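Local coordinates for peptidase M16 inactive domain family protein (Pseudomonas fluorescens, PDB 3GWB), which is of uncertain activity but belongs to the M16 peptidase family, as an inactive-domain member, and may bind metal or act as a hydrolase, at residues A[325-328]-A[329-333]. Numbering follows the deposited sequence.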
loop_
_atom_site.group_PDB
_atom_site.type_symbol
_atom_site.label_atom_id
_atom_site.label_comp_id
_atom_site.label_asym_id
_atom_site.label_seq_id
_atom_site.Cartn_x
_atom_site.Cartn_y
_atom_site.Cartn_z
ATOM N N GLY A 325 30.221 -9.891 10.709
ATOM C CA GLY A 325 30.682 -10.872 9.745
ATOM C C GLY A 325 29.923 -10.832 8.430
ATOM O O GLY A 325 30.500 -11.042 7.364
ATOM N N THR A 326 28.625 -10.563 8.502
ATOM C CA THR A 326 27.796 -10.510 7.307
ATOM C C THR A 326 28.212 -9.363 6.389
ATOM O O THR A 326 28.196 -9.506 5.166
ATOM C CB THR A 326 26.306 -10.365 7.676
ATOM O OG1 THR A 326 25.934 -11.432 8.559
ATOM C CG2 THR A 326 25.434 -10.444 6.428
ATOM N N LEU A 327 28.584 -8.232 6.975
ATOM C CA LEU A 327 29.007 -7.076 6.192
ATOM C C LEU A 327 30.281 -7.388 5.410
ATOM O O LEU A 327 30.433 -6.963 4.267
ATOM C CB LEU A 327 29.246 -5.866 7.102
ATOM C CG LEU A 327 29.783 -4.604 6.410
ATOM C CD1 LEU A 327 28.774 -4.095 5.394
ATOM C CD2 LEU A 327 30.071 -3.529 7.450
ATOM N N LYS A 328 31.200 -8.119 6.039
ATOM C CA LYS A 328 32.452 -8.493 5.393
ATOM C C LYS A 328 32.141 -9.417 4.230
ATOM O O LYS A 328 32.719 -9.284 3.154
ATOM C CB LYS A 328 33.372 -9.229 6.369
ATOM C CG LYS A 328 33.705 -8.463 7.634
ATOM C CD LYS A 328 34.561 -7.243 7.353
ATOM C CE LYS A 328 34.945 -6.535 8.651
ATOM N NZ LYS A 328 35.650 -7.443 9.596
ATOM N N LEU A 329 31.234 -10.364 4.465
ATOM C CA LEU A 329 30.833 -11.326 3.446
ATOM C C LEU A 329 30.257 -10.623 2.223
ATOM O O LEU A 329 30.670 -10.889 1.098
ATOM C CB LEU A 329 29.792 -12.308 4.011
ATOM C CG LEU A 329 29.090 -13.265 3.036
ATOM C CD1 LEU A 329 30.108 -14.208 2.409
ATOM C CD2 LEU A 329 28.007 -14.054 3.769
ATOM N N VAL A 330 29.300 -9.727 2.448
ATOM C CA VAL A 330 28.677 -8.998 1.346
ATOM C C VAL A 330 29.738 -8.251 0.548
ATOM O O VAL A 330 29.729 -8.270 -0.683
ATOM C CB VAL A 330 27.627 -7.991 1.865
ATOM C CG1 VAL A 330 27.170 -7.077 0.741
ATOM C CG2 VAL A 330 26.434 -8.741 2.426
ATOM N N GLN A 331 30.650 -7.588 1.251
ATOM C CA GLN A 331 31.717 -6.851 0.580
ATOM C C GLN A 331 32.587 -7.790 -0.258
ATOM O O GLN A 331 32.939 -7.462 -1.387
ATOM C CB GLN A 331 32.585 -6.112 1.602
ATOM C CG GLN A 331 31.878 -4.952 2.280
ATOM C CD GLN A 331 32.767 -4.222 3.269
ATOM O OE1 GLN A 331 33.207 -4.798 4.266
ATOM N NE2 GLN A 331 33.036 -2.948 2.999
ATOM N N ASP A 332 32.924 -8.953 0.295
ATOM C CA ASP A 332 33.748 -9.926 -0.421
ATOM C C ASP A 332 32.995 -10.437 -1.639
ATOM O O ASP A 332 33.572 -10.585 -2.712
ATOM C CB ASP A 332 34.111 -11.118 0.474
ATOM C CG ASP A 332 34.895 -10.709 1.706
ATOM O OD1 ASP A 332 35.868 -9.935 1.566
ATOM O OD2 ASP A 332 34.546 -11.176 2.815
ATOM N N VAL A 333 31.709 -10.723 -1.465
ATOM C CA VAL A 333 30.891 -11.196 -2.574
ATOM C C VAL A 333 30.849 -10.130 -3.661
ATOM O O VAL A 333 30.895 -10.436 -4.852
ATOM C CB VAL A 333 29.452 -11.491 -2.120
ATOM C CG1 VAL A 333 28.566 -11.731 -3.328
ATOM C CG2 VAL A 333 29.439 -12.704 -1.201
#
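Lys-328 O accepts the backbone N-H of Asp-332, 2.9 Å from Asp-332 N, in one of four successive alpha-helical i to i+4 hydrogen bonds; the ladder continues with Val-333 N on Leu-329 O. The straightest of the four runs from Val-330 N to Thr-326 O, 2.9 Å long with an N-H...O angle of 169°. The same Thr-326 oxygen also has a nonpolar neighbour, since Val-330 CG2 lies 3.3 Å from it; with CG1 anti to the backbone N (chi1 170°), the other methyl is turned beside that nitrogen and back toward the preceding turn. One residue on, Leu-327 O takes the N-H of Gln-331 at 3.1 Å from Gln-331 N, with the donor tilted 30° out of the carbonyl plane. Gln-331 CG also sits 3.2 Å from Leu-327 O, and the side chain then runs extended from CG back along the helix. This brings its OE1 obliquely across the Leu-327 side chain, 4.0 Å from Leu-327 CG, and 4.2 Å from Lys-328 CD, a loose van der Waals contact with each. An alanine at Gln-331 would keep the backbone bond but would probably open a gap beside Leu-327 CG and Ile-415 and take a neighbour from the Lys-328 methylenes. Helix 323-340 packs one side on the mixed sheet, Thr-326 and Val-330 on Leu-316 of strand 311-319, Leu-327 and Gln-331 on Ile-415 of strand 414-419, while Leu-329 reaches Val-289 of helix 284-292.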